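Local atomic coordinates of chlorella virus DNA ligase-adenylate (Chlorella virus, PDB entry 1FVI), a protein that probably seals nicks in duplex DNA using ATP and a divalent metal, by way of a covalent enzyme-adenylate intermediate. Residues A1-A9 and V33-F43; V100-R111 and R165-F173. The protein carries 1 engineered substitution. All coordinates share one frame; numbering follows the deposited sequence.

Contact 1 (A1-A9 and V33-F43); sequences AITKPLLAA and VKQTQMLSRTF. With SO4 (sulfate ion), chain B.
R41 lies against L7 and holds a sulfate ion with both terminal nitrogens of its guanidinium. NH1 bonds O4 of the sulfate at 3.1 Å, and NH2 bonds O1 of the sulfate at the same length. Both bonds are bent, with N-H...acceptor angles of 139°. K185 is a further donor to the ion, which probably came from the crystallisation liquor. CG of R41 sits between the backbone N and the carbonyl carbon (chi1 67°), and the chain bends at chi3. The side chain crosses L7 at about a right angle, and L7 CD1 comes to 3.9 Å from R41 NH2.

F43 is the hub of the apolar part. L39 CD2 lies over the centre of one ring face. K4 CA covers the opposite face, 4.1 Å from the ring centroid, in a CH-pi contact. At the ring edge, in plane, I2 O stands 3.3 Å from CE2 of F43. I2 CG2 presses on CZ of F43, and P5 CD packs on CE1 of F43 at 3.6 Å. The backbone turn from S40 to F43 is a type I beta turn, closed by F43 N to S40 O. Further along, I2 and V33 meet tip to tip, with CD1 of I2 3.7 Å from CG1 of V33. Q35 comes in obliquely beside the backbone of I2.

L6 O is bonded by R31 of strand 30-34. The N-terminal segment lies over the hairpin of strands 30-34 and 38-39, and then enters strand 9-10 of a second sheet. This is the two-sheet adenylation domain of ATP-dependent DNA ligases. R41 belongs to its AMP pocket, and the sulfate position is consistent with a phosphate site of nicked DNA.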
loop_
_atom_site.group_PDB
_atom_site.type_symbol
_atom_site.label_atom_id
_atom_site.label_comp_id
_atom_site.label_asym_id
_atom_site.label_seq_id
_atom_site.Cartn_x
_atom_site.Cartn_y
_atom_site.Cartn_z
ATOM N N ALA A 1 -14.323 -13.096 -17.119
ATOM C CA ALA A 1 -13.168 -13.995 -17.125
ATOM C C ALA A 1 -11.857 -13.218 -17.303
ATOM O O ALA A 1 -11.799 -12.220 -18.021
ATOM C CB ALA A 1 -13.317 -15.068 -18.213
ATOM N N ILE A 2 -10.804 -13.727 -16.676
ATOM C CA ILE A 2 -9.482 -13.107 -16.695
ATOM C C ILE A 2 -8.443 -14.057 -17.318
ATOM O O ILE A 2 -8.269 -15.182 -16.863
ATOM C CB ILE A 2 -9.084 -12.730 -15.217
ATOM C CG1 ILE A 2 -10.043 -11.665 -14.657
ATOM C CG2 ILE A 2 -7.635 -12.279 -15.116
ATOM C CD1 ILE A 2 -9.626 -11.094 -13.288
ATOM N N THR A 3 -7.747 -13.608 -18.355
ATOM C CA THR A 3 -6.748 -14.458 -18.992
ATOM C C THR A 3 -5.337 -14.299 -18.435
ATOM O O THR A 3 -4.517 -15.209 -18.542
ATOM C CB THR A 3 -6.725 -14.286 -20.547
ATOM O OG1 THR A 3 -6.323 -12.955 -20.896
ATOM C CG2 THR A 3 -8.104 -14.580 -21.144
ATOM N N LYS A 4 -5.049 -13.123 -17.887
ATOM C CA LYS A 4 -3.745 -12.809 -17.281
ATOM C C LYS A 4 -3.930 -11.482 -16.551
ATOM O O LYS A 4 -4.763 -10.665 -16.950
ATOM C CB LYS A 4 -2.617 -12.730 -18.331
ATOM C CG LYS A 4 -2.810 -11.716 -19.427
ATOM C CD LYS A 4 -1.709 -11.812 -20.458
ATOM C CE LYS A 4 -1.744 -13.173 -21.128
ATOM N NZ LYS A 4 -0.673 -13.357 -22.157
ATOM N N PRO A 5 -3.162 -11.239 -15.476
ATOM C CA PRO A 5 -3.364 -9.970 -14.776
ATOM C C PRO A 5 -3.039 -8.664 -15.507
ATOM O O PRO A 5 -2.320 -8.624 -16.514
ATOM C CB PRO A 5 -2.556 -10.163 -13.488
ATOM C CG PRO A 5 -1.447 -10.993 -13.919
ATOM C CD PRO A 5 -2.107 -12.028 -14.821
ATOM N N LEU A 6 -3.677 -7.610 -15.022
ATOM C CA LEU A 6 -3.482 -6.261 -15.524
ATOM C C LEU A 6 -2.160 -5.757 -14.901
ATOM O O LEU A 6 -1.968 -5.831 -13.680
ATOM C CB LEU A 6 -4.633 -5.368 -15.043
ATOM C CG LEU A 6 -4.988 -4.013 -15.679
ATOM C CD1 LEU A 6 -5.697 -3.183 -14.619
ATOM C CD2 LEU A 6 -3.789 -3.258 -16.233
ATOM N N LEU A 7 -1.239 -5.301 -15.742
ATOM C CA LEU A 7 0.028 -4.778 -15.253
ATOM C C LEU A 7 0.141 -3.278 -15.532
ATOM O O LEU A 7 -0.617 -2.711 -16.321
ATOM C CB LEU A 7 1.196 -5.575 -15.831
ATOM C CG LEU A 7 1.105 -7.059 -15.471
ATOM C CD1 LEU A 7 2.225 -7.814 -16.162
ATOM C CD2 LEU A 7 1.166 -7.253 -13.943
ATOM N N ALA A 8 1.056 -2.630 -14.828
ATOM C CA ALA A 8 1.238 -1.194 -14.938
ATOM C C ALA A 8 2.442 -0.694 -15.718
ATOM O O ALA A 8 3.479 -1.355 -15.831
ATOM C CB ALA A 8 1.268 -0.568 -13.510
ATOM N N ALA A 9 2.259 0.475 -16.304
ATOM C CA ALA A 9 3.339 1.149 -16.982
ATOM C C ALA A 9 3.933 2.061 -15.877
ATOM O O ALA A 9 3.294 2.324 -14.850
ATOM C CB ALA A 9 2.794 1.978 -18.138
ATOM N N VAL A 33 -5.361 -13.488 -7.997
ATOM C CA VAL A 33 -6.643 -13.352 -8.636
ATOM C C VAL A 33 -7.485 -14.587 -8.354
ATOM O O VAL A 33 -6.988 -15.713 -8.334
ATOM C CB VAL A 33 -6.491 -13.193 -10.152
ATOM C CG1 VAL A 33 -7.868 -13.140 -10.819
ATOM C CG2 VAL A 33 -5.688 -11.941 -10.479
ATOM N N LYS A 34 -8.764 -14.346 -8.111
ATOM C CA LYS A 34 -9.736 -15.405 -7.864
ATOM C C LYS A 34 -10.347 -15.868 -9.181
ATOM O O LYS A 34 -11.126 -15.154 -9.819
ATOM C CB LYS A 34 -10.842 -14.904 -6.927
ATOM C CG LYS A 34 -12.061 -15.788 -6.855
ATOM C CD LYS A 34 -11.709 -17.191 -6.471
ATOM C CE LYS A 34 -12.939 -18.076 -6.580
ATOM N NZ LYS A 34 -14.075 -17.605 -5.731
ATOM N N GLN A 35 -9.932 -17.048 -9.605
ATOM C CA GLN A 35 -10.444 -17.653 -10.816
ATOM C C GLN A 35 -10.517 -19.155 -10.549
ATOM O O GLN A 35 -9.528 -19.875 -10.742
ATOM C CB GLN A 35 -9.541 -17.341 -12.005
ATOM C CG GLN A 35 -10.157 -17.721 -13.332
ATOM C CD GLN A 35 -9.821 -16.735 -14.413
ATOM O OE1 GLN A 35 -8.830 -16.887 -15.114
ATOM N NE2 GLN A 35 -10.642 -15.709 -14.549
ATOM N N THR A 36 -11.676 -19.572 -10.018
ATOM C CA THR A 36 -12.002 -20.948 -9.635
ATOM C C THR A 36 -11.357 -21.188 -8.266
ATOM O O THR A 36 -11.984 -21.712 -7.349
ATOM C CB THR A 36 -11.522 -21.981 -10.690
ATOM O OG1 THR A 36 -11.844 -21.508 -12.007
ATOM C CG2 THR A 36 -12.210 -23.337 -10.476
ATOM N N GLN A 37 -10.093 -20.785 -8.151
ATOM C CA GLN A 37 -9.306 -20.853 -6.924
ATOM C C GLN A 37 -8.330 -19.663 -6.969
ATOM O O GLN A 37 -8.288 -18.941 -7.968
ATOM C CB GLN A 37 -8.526 -22.156 -6.841
ATOM C CG GLN A 37 -7.503 -22.354 -7.938
ATOM C CD GLN A 37 -6.723 -23.646 -7.781
ATOM O OE1 GLN A 37 -6.240 -24.210 -8.764
ATOM N NE2 GLN A 37 -6.577 -24.113 -6.537
ATOM N N MET A 38 -7.565 -19.441 -5.900
ATOM C CA MET A 38 -6.607 -18.334 -5.895
ATOM C C MET A 38 -5.374 -18.646 -6.735
ATOM O O MET A 38 -4.728 -19.685 -6.565
ATOM C CB MET A 38 -6.202 -17.931 -4.479
ATOM C CG MET A 38 -7.357 -17.441 -3.629
ATOM S SD MET A 38 -8.508 -16.272 -4.427
ATOM C CE MET A 38 -7.610 -14.734 -4.386
ATOM N N LEU A 39 -5.108 -17.754 -7.687
ATOM C CA LEU A 39 -3.989 -17.865 -8.614
ATOM C C LEU A 39 -2.982 -16.732 -8.365
ATOM O O LEU A 39 -3.335 -15.665 -7.847
ATOM C CB LEU A 39 -4.515 -17.756 -10.058
ATOM C CG LEU A 39 -5.164 -18.931 -10.818
ATOM C CD1 LEU A 39 -5.866 -19.909 -9.916
ATOM C CD2 LEU A 39 -6.120 -18.384 -11.865
ATOM N N SER A 40 -1.723 -16.980 -8.705
ATOM C CA SER A 40 -0.685 -15.959 -8.561
ATOM C C SER A 40 -0.599 -15.211 -9.909
ATOM O O SER A 40 -1.459 -15.411 -10.787
ATOM C CB SER A 40 0.655 -16.605 -8.201
ATOM O OG SER A 40 1.139 -17.377 -9.275
ATOM N N ARG A 41 0.417 -14.360 -10.079
ATOM C CA ARG A 41 0.568 -13.605 -11.324
ATOM C C ARG A 41 0.869 -14.471 -12.536
ATOM O O ARG A 41 0.553 -14.091 -13.658
ATOM C CB ARG A 41 1.611 -12.494 -11.196
ATOM C CG ARG A 41 3.032 -12.932 -10.998
ATOM C CD ARG A 41 3.924 -11.697 -10.855
ATOM N NE ARG A 41 4.236 -11.068 -12.141
ATOM C CZ ARG A 41 4.267 -9.756 -12.354
ATOM N NH1 ARG A 41 3.984 -8.918 -11.370
ATOM N NH2 ARG A 41 4.666 -9.285 -13.528
ATOM N N THR A 42 1.504 -15.619 -12.311
ATOM C CA THR A 42 1.804 -16.555 -13.390
ATOM C C THR A 42 0.563 -17.424 -13.644
ATOM O O THR A 42 0.584 -18.351 -14.453
ATOM C CB THR A 42 2.939 -17.483 -13.005
ATOM O OG1 THR A 42 2.501 -18.356 -11.952
ATOM C CG2 THR A 42 4.155 -16.672 -12.570
ATOM N N PHE A 43 -0.486 -17.149 -12.879
ATOM C CA PHE A 43 -1.753 -17.846 -12.976
ATOM C C PHE A 43 -1.759 -19.309 -12.560
ATOM O O PHE A 43 -2.649 -20.085 -12.928
ATOM C CB PHE A 43 -2.406 -17.609 -14.338
ATOM C CG PHE A 43 -3.414 -16.501 -14.321
ATOM C CD1 PHE A 43 -3.294 -15.458 -13.401
ATOM C CD2 PHE A 43 -4.530 -16.541 -15.155
ATOM C CE1 PHE A 43 -4.271 -14.480 -13.306
ATOM C CE2 PHE A 43 -5.516 -15.562 -15.066
ATOM C CZ PHE A 43 -5.387 -14.530 -14.139
HETATM S S SO4 B . 5.950 -5.537 -12.168
HETATM O O1 SO4 B . 6.016 -6.514 -13.248
HETATM O O2 SO4 B . 5.244 -4.291 -12.623
HETATM O O3 SO4 B . 7.355 -5.143 -11.639
HETATM O O4 SO4 B . 5.229 -6.147 -10.969
#

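Contact 2 (V100-R111 and R165-F173); sequences VTDDPLKKYIDR and RKPDGKYKF
G169 O is gripped by two donors of segment 100-111. R111 NH1 bonds G169 O at 2.9 Å, and Y108 N adds a weak bond. The same NH1 also reaches K106 O at 2.7 Å, near the guanidinium plane. I109 N bonds P167 O at 2.9 Å, in the carbonyl plane. G169 O and P167 O thus take up the N-H groups of Y108 and I109 at the start of helix 108-121, just after the N-cap K107. Farther along, Y171 N gives P104 O a nearly straight bond of 2.8 Å (175°).

One water joins three groups. It accepts from R111 NH2 and R165 NH1 and donates to K170 O. D98 forms salt bridges with both arginines, which probably offsets their close like charges.

The R165 chain bends at chi2 (-143°), which lays CD over the Y108 ring centre and the guanidinium flat on the ring, planes 11° apart. The R111 guanidinium is held between Y108 CA on one face and Y171 CB on the other. V100 CG2 touches the Y171 ring, and P104 packs on F173. Here the loop after strand 162-165 is bound to the helix start in the ligase adenylation domain, beside the AMP pocket.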
loop_
_atom_site.group_PDB
_atom_site.type_symbol
_atom_site.label_atom_id
_atom_site.label_comp_id
_atom_site.label_asym_id
_atom_site.label_seq_id
_atom_site.Cartn_x
_atom_site.Cartn_y
_atom_site.Cartn_z
ATOM N N VAL A 100 -13.654 -8.261 -11.804
ATOM C CA VAL A 100 -14.173 -8.279 -13.162
ATOM C C VAL A 100 -15.640 -8.676 -13.289
ATOM O O VAL A 100 -16.350 -8.031 -14.043
ATOM C CB VAL A 100 -13.259 -9.027 -14.166
ATOM C CG1 VAL A 100 -13.974 -9.233 -15.533
ATOM C CG2 VAL A 100 -12.019 -8.192 -14.410
ATOM N N THR A 101 -16.117 -9.675 -12.543
ATOM C CA THR A 101 -17.537 -10.080 -12.623
ATOM C C THR A 101 -17.815 -10.822 -13.942
ATOM O O THR A 101 -18.061 -12.023 -13.943
ATOM C CB THR A 101 -18.514 -8.836 -12.425
ATOM O OG1 THR A 101 -18.827 -8.674 -11.039
ATOM C CG2 THR A 101 -19.810 -8.964 -13.203
ATOM N N ASP A 102 -17.730 -10.112 -15.061
ATOM C CA ASP A 102 -17.955 -10.707 -16.367
ATOM C C ASP A 102 -17.146 -9.962 -17.416
ATOM O O ASP A 102 -16.035 -10.367 -17.768
ATOM C CB ASP A 102 -19.457 -10.660 -16.725
ATOM C CG ASP A 102 -19.731 -10.904 -18.215
ATOM O OD1 ASP A 102 -20.527 -10.145 -18.805
ATOM O OD2 ASP A 102 -19.144 -11.836 -18.805
ATOM N N ASP A 103 -17.699 -8.834 -17.844
ATOM C CA ASP A 103 -17.136 -7.994 -18.884
ATOM C C ASP A 103 -15.948 -7.133 -18.480
ATOM O O ASP A 103 -16.114 -6.126 -17.803
ATOM C CB ASP A 103 -18.258 -7.116 -19.441
ATOM C CG ASP A 103 -17.793 -6.180 -20.526
ATOM O OD1 ASP A 103 -18.235 -5.014 -20.494
ATOM O OD2 ASP A 103 -17.005 -6.602 -21.404
ATOM N N PRO A 104 -14.734 -7.502 -18.934
ATOM C CA PRO A 104 -13.511 -6.749 -18.622
ATOM C C PRO A 104 -13.541 -5.331 -19.204
ATOM O O PRO A 104 -12.798 -4.453 -18.767
ATOM C CB PRO A 104 -12.407 -7.600 -19.260
ATOM C CG PRO A 104 -13.115 -8.296 -20.385
ATOM C CD PRO A 104 -14.418 -8.695 -19.740
ATOM N N LEU A 105 -14.416 -5.110 -20.183
ATOM C CA LEU A 105 -14.538 -3.803 -20.794
ATOM C C LEU A 105 -15.314 -2.837 -19.913
ATOM O O LEU A 105 -15.323 -1.640 -20.179
ATOM C CB LEU A 105 -15.166 -3.905 -22.183
ATOM C CG LEU A 105 -14.385 -4.731 -23.201
ATOM C CD1 LEU A 105 -15.147 -4.723 -24.503
ATOM C CD2 LEU A 105 -12.969 -4.177 -23.401
ATOM N N LYS A 106 -15.977 -3.350 -18.875
ATOM C CA LYS A 106 -16.696 -2.481 -17.948
ATOM C C LYS A 106 -15.666 -1.502 -17.357
ATOM O O LYS A 106 -14.560 -1.906 -17.001
ATOM C CB LYS A 106 -17.344 -3.299 -16.826
ATOM C CG LYS A 106 -17.919 -2.438 -15.703
ATOM C CD LYS A 106 -18.401 -3.255 -14.512
ATOM C CE LYS A 106 -19.703 -3.981 -14.798
ATOM N NZ LYS A 106 -20.766 -3.574 -13.832
ATOM N N LYS A 107 -16.009 -0.218 -17.301
ATOM C CA LYS A 107 -15.102 0.814 -16.774
ATOM C C LYS A 107 -14.653 0.568 -15.338
ATOM O O LYS A 107 -15.449 0.156 -14.495
ATOM C CB LYS A 107 -15.748 2.197 -16.876
ATOM C CG LYS A 107 -16.155 2.570 -18.298
ATOM C CD LYS A 107 -16.594 4.022 -18.429
ATOM C CE LYS A 107 -17.834 4.306 -17.601
ATOM N NZ LYS A 107 -18.157 5.760 -17.576
ATOM N N TYR A 108 -13.382 0.864 -15.067
ATOM C CA TYR A 108 -12.794 0.689 -13.740
ATOM C C TYR A 108 -13.647 1.192 -12.567
ATOM O O TYR A 108 -13.835 0.456 -11.591
ATOM C CB TYR A 108 -11.389 1.307 -13.683
ATOM C CG TYR A 108 -10.796 1.344 -12.289
ATOM C CD1 TYR A 108 -10.659 0.174 -11.533
ATOM C CD2 TYR A 108 -10.394 2.555 -11.719
ATOM C CE1 TYR A 108 -10.130 0.218 -10.237
ATOM C CE2 TYR A 108 -9.868 2.610 -10.432
ATOM C CZ TYR A 108 -9.734 1.441 -9.698
ATOM O OH TYR A 108 -9.171 1.483 -8.444
ATOM N N ILE A 109 -14.149 2.427 -12.640
ATOM C CA ILE A 109 -14.987 2.956 -11.560
ATOM C C ILE A 109 -16.185 2.044 -11.303
ATOM O O ILE A 109 -16.649 1.917 -10.168
ATOM C CB ILE A 109 -15.601 4.346 -11.888
ATOM C CG1 ILE A 109 -15.848 4.502 -13.391
ATOM C CG2 ILE A 109 -14.817 5.454 -11.255
ATOM C CD1 ILE A 109 -16.741 5.674 -13.722
ATOM N N ASP A 110 -16.718 1.478 -12.385
ATOM C CA ASP A 110 -17.878 0.610 -12.326
ATOM C C ASP A 110 -17.587 -0.749 -11.700
ATOM O O ASP A 110 -18.416 -1.294 -10.963
ATOM C CB ASP A 110 -18.465 0.469 -13.728
ATOM C CG ASP A 110 -19.066 1.774 -14.235
ATOM O OD1 ASP A 110 -19.452 2.610 -13.394
ATOM O OD2 ASP A 110 -19.160 1.971 -15.461
ATOM N N ARG A 111 -16.424 -1.313 -12.010
ATOM C CA ARG A 111 -16.030 -2.593 -11.425
ATOM C C ARG A 111 -15.818 -2.375 -9.922
ATOM O O ARG A 111 -16.126 -3.242 -9.122
ATOM C CB ARG A 111 -14.752 -3.134 -12.089
ATOM C CG ARG A 111 -14.882 -3.332 -13.611
ATOM C CD ARG A 111 -13.779 -4.204 -14.205
ATOM N NE ARG A 111 -12.430 -3.744 -13.887
ATOM C CZ ARG A 111 -11.742 -2.849 -14.594
ATOM N NH1 ARG A 111 -12.265 -2.299 -15.680
ATOM N NH2 ARG A 111 -10.528 -2.490 -14.200
ATOM N N ARG A 165 -4.996 5.061 -11.892
ATOM C CA ARG A 165 -5.913 4.515 -12.886
ATOM C C ARG A 165 -6.901 5.535 -13.430
ATOM O O ARG A 165 -7.431 6.376 -12.687
ATOM C CB ARG A 165 -6.733 3.361 -12.296
ATOM C CG ARG A 165 -5.948 2.168 -11.787
ATOM C CD ARG A 165 -6.692 0.885 -12.099
ATOM N NE ARG A 165 -6.447 -0.170 -11.120
ATOM C CZ ARG A 165 -6.908 -1.419 -11.231
ATOM N NH1 ARG A 165 -7.625 -1.791 -12.287
ATOM N NH2 ARG A 165 -6.728 -2.282 -10.241
ATOM N N LYS A 166 -7.157 5.469 -14.738
ATOM C CA LYS A 166 -8.175 6.339 -15.319
ATOM C C LYS A 166 -9.514 5.641 -14.967
ATOM O O LYS A 166 -9.583 4.412 -14.867
ATOM C CB LYS A 166 -7.970 6.542 -16.833
ATOM C CG LYS A 166 -8.228 5.358 -17.717
ATOM C CD LYS A 166 -7.769 5.695 -19.135
ATOM C CE LYS A 166 -8.355 4.744 -20.178
ATOM N NZ LYS A 166 -7.774 4.936 -21.552
ATOM N N PRO A 167 -10.548 6.427 -14.648
ATOM C CA PRO A 167 -11.885 5.961 -14.274
ATOM C C PRO A 167 -12.531 5.007 -15.262
ATOM O O PRO A 167 -13.159 4.023 -14.875
ATOM C CB PRO A 167 -12.676 7.258 -14.195
ATOM C CG PRO A 167 -11.661 8.251 -13.794
ATOM C CD PRO A 167 -10.491 7.898 -14.642
ATOM N N ASP A 168 -12.376 5.316 -16.542
ATOM C CA ASP A 168 -12.961 4.529 -17.614
ATOM C C ASP A 168 -12.123 3.355 -18.099
ATOM O O ASP A 168 -12.517 2.657 -19.031
ATOM C CB ASP A 168 -13.331 5.439 -18.794
ATOM C CG ASP A 168 -12.132 6.160 -19.377
ATOM O OD1 ASP A 168 -11.302 6.675 -18.592
ATOM O OD2 ASP A 168 -12.024 6.222 -20.625
ATOM N N GLY A 169 -11.000 3.104 -17.443
ATOM C CA GLY A 169 -10.149 1.997 -17.855
ATOM C C GLY A 169 -10.768 0.603 -17.783
ATOM O O GLY A 169 -11.517 0.253 -16.874
ATOM N N LYS A 170 -10.405 -0.215 -18.753
ATOM C CA LYS A 170 -10.893 -1.576 -18.843
ATOM C C LYS A 170 -9.907 -2.452 -18.101
ATOM O O LYS A 170 -8.853 -1.985 -17.663
ATOM C CB LYS A 170 -10.895 -2.033 -20.306
ATOM C CG LYS A 170 -11.100 -0.915 -21.316
ATOM C CD LYS A 170 -9.811 -0.141 -21.565
ATOM C CE LYS A 170 -10.064 1.347 -21.672
ATOM N NZ LYS A 170 -8.777 2.065 -21.703
ATOM N N TYR A 171 -10.254 -3.725 -17.952
ATOM C CA TYR A 171 -9.345 -4.673 -17.336
ATOM C C TYR A 171 -8.552 -5.257 -18.511
ATOM O O TYR A 171 -9.049 -6.116 -19.250
ATOM C CB TYR A 171 -10.094 -5.789 -16.580
ATOM C CG TYR A 171 -9.150 -6.603 -15.731
ATOM C CD1 TYR A 171 -9.109 -6.438 -14.349
ATOM C CD2 TYR A 171 -8.229 -7.474 -16.319
ATOM C CE1 TYR A 171 -8.166 -7.124 -13.576
ATOM C CE2 TYR A 171 -7.287 -8.150 -15.553
ATOM C CZ TYR A 171 -7.261 -7.972 -14.187
ATOM O OH TYR A 171 -6.323 -8.643 -13.436
ATOM N N LYS A 172 -7.340 -4.754 -18.700
ATOM C CA LYS A 172 -6.476 -5.202 -19.785
ATOM C C LYS A 172 -5.752 -6.498 -19.441
ATOM O O LYS A 172 -5.180 -6.628 -18.357
ATOM C CB LYS A 172 -5.452 -4.106 -20.129
ATOM C CG LYS A 172 -4.576 -4.410 -21.346
ATOM C CD LYS A 172 -3.632 -3.264 -21.632
ATOM C CE LYS A 172 -2.658 -3.615 -22.738
ATOM N NZ LYS A 172 -1.746 -2.490 -23.079
ATOM N N PHE A 173 -5.778 -7.461 -20.364
ATOM C CA PHE A 173 -5.098 -8.739 -20.145
ATOM C C PHE A 173 -3.649 -8.546 -20.587
ATOM O O PHE A 173 -3.196 -9.117 -21.574
ATOM C CB PHE A 173 -5.788 -9.861 -20.933
ATOM C CG PHE A 173 -7.255 -10.018 -20.605
ATOM C CD1 PHE A 173 -8.159 -10.440 -21.568
ATOM C CD2 PHE A 173 -7.726 -9.783 -19.317
ATOM C CE1 PHE A 173 -9.514 -10.636 -21.245
ATOM C CE2 PHE A 173 -9.075 -9.974 -18.981
ATOM C CZ PHE A 173 -9.968 -10.403 -19.949
HETATM O O HOH W 1 -8.630 -0.714 -14.921
#

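Overall arrangement
Along the chain contact 1 is complete before contact 2 begins, and their centres lie 14 Å apart. They meet directly through the N-terminal segment. L6 N and Y171 OH, 3.3 Å apart, form a probable hydrogen bond, and that hydroxyl is also bonded to D64. T3 packs on the F173 ring, with OG1 of T3 3.1 Å from CG of F173, and K4 CD meets F173 O. Both contacts border the nucleotide. From contact 1 the R41 side chain, and from contact 2 the R165 side chain, each come to about 4 Å from AMP. The R41 side chain is about 9 Å from that of K26, the covalent AMP site. Y108 lies about 4 Å from T24, side chain to side chain.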